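Local atomic coordinates of YfdX protein (Salmonella enterica I, PDB entry 6A02), a protein that has no established biochemical activity but is linked to the antibiotic stress response and virulence of Salmonella Typhi. Residues A[10-15]-A[127-132]; A[140-145]-A[163-168]. All coordinates share one frame; numbering follows the deposited sequence.

Contact 1 (A[10-15]-A[127-132]); sequences VTLNND and VIENQE
Glu129 reaches out of the strand 127-132 and puts its carboxylate against the turn at Thr11 and Leu12. With CG anti to the backbone N (chi1 -177°) and the chain extended beyond it, the side chain spans the gap between two backbones whose CA atoms stay 7.8 Å apart at Leu12 and Glu129. Glu129 OE2 takes the backbone N-H of Leu12 on its syn side, 31° out of the carboxylate plane, at 3.0 Å from Leu12 N in a nearly straight bond (165°), and also bonds the hydroxyl of Ser83 on the adjacent strand 77-89. This is the tight part of the contact: Thr11 CB lies 3.3 Å from Glu129 OE2, and the isobutyl group of Leu12 runs past the glutamate in the opposite direction, Leu12 CG 3.6 Å from the same OE2 and Leu12 CD1 against Glu129 CB. Phe33 of a second subunit packs on Glu129 as well.

The other oxygen faces a looser, watery side. Gln131 NE2 comes to Glu129 OE1 from above the carboxylate plane at 3.1 Å, while the Gln131 side chain crosses that of Thr11 at about a right angle, NE2 against the methyl CG2. One water joins Thr11 OG1 and Gln131 NE2; another lies between Glu129 OE1 and Asn13.

Asp15 N donates to Thr11 OG1 at 3.1 Å and Thr11 N to Asp15 O, further ties within the loop. Closed by Asn14 N to Thr11 O, a type I beta turn, Thr11 to Asn14, docks on the middle strand of a three-stranded antiparallel sheet through a buried carboxylate that accepts a backbone N-H.

Contact 2 (A[140-145]-A[163-168]); sequences RKDVTT and KSAQDG
Segment 140-145, within a helix, and segment 163-168, at the end of another, come closest at Asp142 and Ala165, whose CA atoms are 6.1 Å apart. Both residues direct their CB toward the partner segment, and the small methyl of Ala165 allows Asp142 to lie against it: Asp142 CB meets Ala165 CB at 3.9 Å, and Asp142 OD2 is 3.4 Å from Ala165 CB. The same Asp142 OD2 lies 3.2 Å from Ala165 CA. Ala165 N is also near, but the angle is too poor for a hydrogen bond.

What OD2 does receive is a water, which donates to Asp142 OD2 at 2.5 Å and is also hydrogen-bonded to Ser164 OG at 2.7 Å. A chi1 of -179° swings the serine hydroxyl away from its own N, to where the water can bridge it to the aspartate. Polar linkage and methyl packing thus sit next to each other on one short interface.

The pair joins helix 136-151 to helix 155-167, neighbours in the chain, and Leu161 of the latter also touches Asp142. Val143 packs on Ile28 of helix 19-36 and on helix 40-54, whereas Lys141 forms a salt bridge with Asp90 of a third subunit, where Ala88 packs on Ser164.

How the contacts relate
Contact 1 closes before contact 2 opens along the chain, and strand 125-135 of the first runs directly into helix 136-151 of the second. Their centres are 24 Å apart, on opposite sides of the chain's centre, and the nearest atoms of the two stay about 7 Å apart without touching. Contact 1 fastens the N-terminal loop to the sheet; contact 2 holds two successive helices together. Each lies beside other copies of the protein in the four-chain assembly, and both have the third subunit nearby. A bound sodium ion lies about 8 Å from the Glu129 side chain, and one about 11 Å from that of Ala165, so neither side chain binds it directly.

Contact 1 (A[10-15]-A[127-132])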
loop_
_atom_site.group_PDB
_atom_site.type_symbol
_atom_site.label_atom_id
_atom_site.label_comp_id
_atom_site.label_asym_id
_atom_site.label_seq_id
_atom_site.Cartn_x
_atom_site.Cartn_y
_atom_site.Cartn_z
ATOM N N VAL A 10 9.205 -17.132 13.165
ATOM C CA VAL A 10 10.296 -16.296 13.655
ATOM C C VAL A 10 10.842 -15.425 12.533
ATOM O O VAL A 10 10.758 -15.770 11.349
ATOM C CB VAL A 10 11.448 -17.112 14.291
ATOM C CG1 VAL A 10 10.952 -17.901 15.491
ATOM C CG2 VAL A 10 12.079 -18.045 13.268
ATOM N N THR A 11 11.426 -14.298 12.923
ATOM C CA THR A 11 12.102 -13.413 11.986
ATOM C C THR A 11 13.453 -14.003 11.574
ATOM O O THR A 11 13.881 -15.059 12.054
ATOM C CB THR A 11 12.335 -12.047 12.628
ATOM O OG1 THR A 11 13.299 -12.183 13.681
ATOM C CG2 THR A 11 11.031 -11.475 13.190
ATOM N N LEU A 12 14.151 -13.291 10.680
ATOM C CA LEU A 12 15.477 -13.740 10.261
ATOM C C LEU A 12 16.438 -13.825 11.438
ATOM O O LEU A 12 17.344 -14.670 11.435
ATOM C CB LEU A 12 16.044 -12.824 9.177
ATOM C CG LEU A 12 15.289 -12.807 7.846
ATOM C CD1 LEU A 12 15.874 -11.760 6.901
ATOM C CD2 LEU A 12 15.297 -14.193 7.197
ATOM N N ASN A 13 16.258 -12.970 12.445
ATOM C CA ASN A 13 17.075 -12.974 13.651
ATOM C C ASN A 13 16.516 -13.879 14.740
ATOM O O ASN A 13 16.974 -13.794 15.887
ATOM C CB ASN A 13 17.218 -11.554 14.206
ATOM C CG ASN A 13 18.360 -10.801 13.588
ATOM O OD1 ASN A 13 18.168 -10.040 12.639
ATOM N ND2 ASN A 13 19.566 -11.001 14.120
ATOM N N ASN A 14 15.534 -14.722 14.415
ATOM C CA ASN A 14 14.978 -15.734 15.315
ATOM C C ASN A 14 14.105 -15.153 16.420
ATOM O O ASN A 14 13.920 -15.792 17.460
ATOM C CB ASN A 14 16.044 -16.678 15.896
ATOM C CG ASN A 14 16.848 -17.387 14.818
ATOM O OD1 ASN A 14 16.298 -17.847 13.815
ATOM N ND2 ASN A 14 18.163 -17.467 15.017
ATOM N N ASP A 15 13.551 -13.959 16.226
ATOM C CA ASP A 15 12.598 -13.401 17.179
ATOM C C ASP A 15 11.190 -13.859 16.820
ATOM O O ASP A 15 10.837 -13.946 15.638
ATOM C CB ASP A 15 12.687 -11.878 17.163
ATOM C CG ASP A 15 14.077 -11.380 17.522
ATOM O OD1 ASP A 15 14.624 -11.857 18.538
ATOM O OD2 ASP A 15 14.627 -10.543 16.775
ATOM N N VAL A 127 18.886 -7.561 0.597
ATOM C CA VAL A 127 17.713 -8.133 1.254
ATOM C C VAL A 127 17.273 -7.192 2.365
ATOM O O VAL A 127 18.088 -6.775 3.197
ATOM C CB VAL A 127 17.996 -9.538 1.823
ATOM C CG1 VAL A 127 16.773 -10.070 2.553
ATOM C CG2 VAL A 127 18.372 -10.487 0.701
ATOM N N ILE A 128 15.981 -6.877 2.383
ATOM C CA ILE A 128 15.360 -6.087 3.439
ATOM C C ILE A 128 14.258 -6.935 4.051
ATOM O O ILE A 128 13.496 -7.586 3.329
ATOM C CB ILE A 128 14.776 -4.783 2.859
ATOM C CG1 ILE A 128 15.895 -3.819 2.467
ATOM C CG2 ILE A 128 13.806 -4.127 3.841
ATOM C CD1 ILE A 128 16.559 -3.162 3.641
ATOM N N GLU A 129 14.177 -6.950 5.380
ATOM C CA GLU A 129 13.108 -7.655 6.068
ATOM C C GLU A 129 12.068 -6.643 6.534
ATOM O O GLU A 129 12.407 -5.666 7.215
ATOM C CB GLU A 129 13.654 -8.444 7.257
ATOM C CG GLU A 129 12.589 -9.234 7.951
ATOM C CD GLU A 129 13.072 -9.945 9.191
ATOM O OE1 GLU A 129 13.942 -9.401 9.905
ATOM O OE2 GLU A 129 12.556 -11.046 9.459
ATOM N N ASN A 130 10.806 -6.878 6.168
ATOM C CA ASN A 130 9.704 -5.981 6.526
ATOM C C ASN A 130 8.924 -6.629 7.657
ATOM O O ASN A 130 8.262 -7.650 7.457
ATOM C CB ASN A 130 8.782 -5.750 5.335
ATOM C CG ASN A 130 9.522 -5.365 4.100
ATOM O OD1 ASN A 130 10.114 -4.295 4.023
ATOM N ND2 ASN A 130 9.477 -6.239 3.097
ATOM N N GLN A 131 8.988 -6.032 8.836
ATOM C CA GLN A 131 8.313 -6.560 10.006
ATOM C C GLN A 131 7.049 -5.751 10.253
ATOM O O GLN A 131 7.120 -4.546 10.532
ATOM C CB GLN A 131 9.230 -6.509 11.226
ATOM C CG GLN A 131 10.458 -7.423 11.107
ATOM C CD GLN A 131 11.285 -7.456 12.370
ATOM O OE1 GLN A 131 10.932 -6.840 13.378
ATOM N NE2 GLN A 131 12.394 -8.185 12.325
ATOM N N GLU A 132 5.903 -6.407 10.136
ATOM C CA GLU A 132 4.624 -5.783 10.430
ATOM C C GLU A 132 4.413 -5.822 11.935
ATOM O O GLU A 132 4.549 -6.881 12.553
ATOM C CB GLU A 132 3.518 -6.556 9.717
ATOM C CG GLU A 132 2.163 -5.921 9.847
ATOM C CD GLU A 132 1.050 -6.720 9.177
ATOM O OE1 GLU A 132 1.329 -7.801 8.625
ATOM O OE2 GLU A 132 -0.114 -6.257 9.209
HETATM O O HOH W 1 13.790 -9.676 14.670
HETATM O O HOH W 2 15.071 -10.241 12.026
#

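Contact 2 (A[140-145]-A[163-168])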
loop_
_atom_site.group_PDB
_atom_site.type_symbol
_atom_site.label_atom_id
_atom_site.label_comp_id
_atom_site.label_asym_id
_atom_site.label_seq_id
_atom_site.Cartn_x
_atom_site.Cartn_y
_atom_site.Cartn_z
ATOM N N ARG A 140 -5.675 -3.833 21.701
ATOM C CA ARG A 140 -6.618 -4.463 22.622
ATOM C C ARG A 140 -7.748 -3.510 22.984
ATOM O O ARG A 140 -8.926 -3.885 22.964
ATOM C CB ARG A 140 -5.898 -4.911 23.895
ATOM C CG ARG A 140 -5.101 -6.176 23.739
ATOM C CD ARG A 140 -4.216 -6.373 24.954
ATOM N NE ARG A 140 -3.572 -7.682 24.956
ATOM C CZ ARG A 140 -2.604 -8.025 25.796
ATOM N NH1 ARG A 140 -2.168 -7.144 26.690
ATOM N NH2 ARG A 140 -2.074 -9.244 25.745
ATOM N N LYS A 141 -7.397 -2.262 23.307
ATOM C CA LYS A 141 -8.410 -1.283 23.698
ATOM C C LYS A 141 -9.372 -0.988 22.554
ATOM O O LYS A 141 -10.580 -0.873 22.773
ATOM C CB LYS A 141 -7.753 0.000 24.208
ATOM C CG LYS A 141 -8.752 1.039 24.720
ATOM C CD LYS A 141 -8.035 2.226 25.351
ATOM C CE LYS A 141 -9.010 3.314 25.775
ATOM N NZ LYS A 141 -8.288 4.561 26.165
ATOM N N ASP A 142 -8.859 -0.852 21.328
ATOM C CA ASP A 142 -9.741 -0.660 20.177
ATOM C C ASP A 142 -10.763 -1.789 20.073
ATOM O O ASP A 142 -11.952 -1.548 19.832
ATOM C CB ASP A 142 -8.931 -0.601 18.879
ATOM C CG ASP A 142 -8.084 0.654 18.734
ATOM O OD1 ASP A 142 -8.315 1.653 19.451
ATOM O OD2 ASP A 142 -7.184 0.625 17.855
ATOM N N VAL A 143 -10.319 -3.039 20.229
ATOM C CA VAL A 143 -11.224 -4.173 20.048
ATOM C C VAL A 143 -12.267 -4.214 21.152
ATOM O O VAL A 143 -13.467 -4.354 20.887
ATOM C CB VAL A 143 -10.439 -5.490 19.960
ATOM C CG1 VAL A 143 -11.402 -6.679 19.882
ATOM C CG2 VAL A 143 -9.552 -5.460 18.744
ATOM N N THR A 144 -11.824 -4.109 22.405
ATOM C CA THR A 144 -12.766 -4.188 23.517
ATOM C C THR A 144 -13.758 -3.039 23.464
ATOM O O THR A 144 -14.959 -3.235 23.693
ATOM C CB THR A 144 -12.009 -4.191 24.839
ATOM O OG1 THR A 144 -11.198 -5.369 24.910
ATOM C CG2 THR A 144 -12.993 -4.195 26.001
ATOM N N THR A 145 -13.278 -1.836 23.143
ATOM C CA THR A 145 -14.179 -0.693 23.057
ATOM C C THR A 145 -15.129 -0.831 21.874
ATOM O O THR A 145 -16.313 -0.501 21.985
ATOM C CB THR A 145 -13.384 0.615 23.000
ATOM O OG1 THR A 145 -12.471 0.669 24.103
ATOM C CG2 THR A 145 -14.330 1.800 23.094
ATOM N N LYS A 163 -11.187 0.402 12.239
ATOM C CA LYS A 163 -10.318 0.977 11.215
ATOM C C LYS A 163 -9.073 1.585 11.842
ATOM O O LYS A 163 -7.961 1.415 11.320
ATOM C CB LYS A 163 -11.090 2.029 10.409
ATOM C CG LYS A 163 -10.288 2.625 9.234
ATOM C CD LYS A 163 -9.852 1.514 8.272
ATOM C CE LYS A 163 -9.166 2.054 7.013
ATOM N NZ LYS A 163 -8.893 0.951 6.036
ATOM N N SER A 164 -9.239 2.284 12.969
ATOM C CA SER A 164 -8.097 2.840 13.683
ATOM C C SER A 164 -7.107 1.753 14.081
ATOM O O SER A 164 -5.890 1.937 13.949
ATOM C CB SER A 164 -8.567 3.593 14.915
ATOM O OG SER A 164 -7.451 4.147 15.584
ATOM N N ALA A 165 -7.607 0.603 14.551
ATOM C CA ALA A 165 -6.699 -0.499 14.860
ATOM C C ALA A 165 -5.902 -0.921 13.630
ATOM O O ALA A 165 -4.685 -1.147 13.713
ATOM C CB ALA A 165 -7.474 -1.684 15.442
ATOM N N GLN A 166 -6.562 -1.030 12.478
ATOM C CA GLN A 166 -5.859 -1.405 11.255
ATOM C C GLN A 166 -4.849 -0.344 10.846
ATOM O O GLN A 166 -3.756 -0.665 10.362
ATOM C CB GLN A 166 -6.863 -1.608 10.126
ATOM C CG GLN A 166 -7.738 -2.821 10.310
ATOM C CD GLN A 166 -8.661 -3.032 9.138
ATOM O OE1 GLN A 166 -8.578 -4.045 8.443
ATOM N NE2 GLN A 166 -9.542 -2.061 8.898
ATOM N N ASP A 167 -5.215 0.927 10.994
ATOM C CA ASP A 167 -4.308 2.004 10.619
ATOM C C ASP A 167 -3.099 2.070 11.533
ATOM O O ASP A 167 -2.106 2.725 11.180
ATOM C CB ASP A 167 -5.032 3.348 10.655
ATOM C CG ASP A 167 -6.029 3.504 9.537
ATOM O OD1 ASP A 167 -5.923 2.768 8.539
ATOM O OD2 ASP A 167 -6.903 4.385 9.663
ATOM N N GLY A 168 -3.162 1.416 12.696
ATOM C CA GLY A 168 -2.039 1.348 13.609
ATOM C C GLY A 168 -0.988 0.327 13.243
ATOM O O GLY A 168 0.071 0.292 13.880
HETATM O O HOH W 3 -5.924 2.695 17.297
#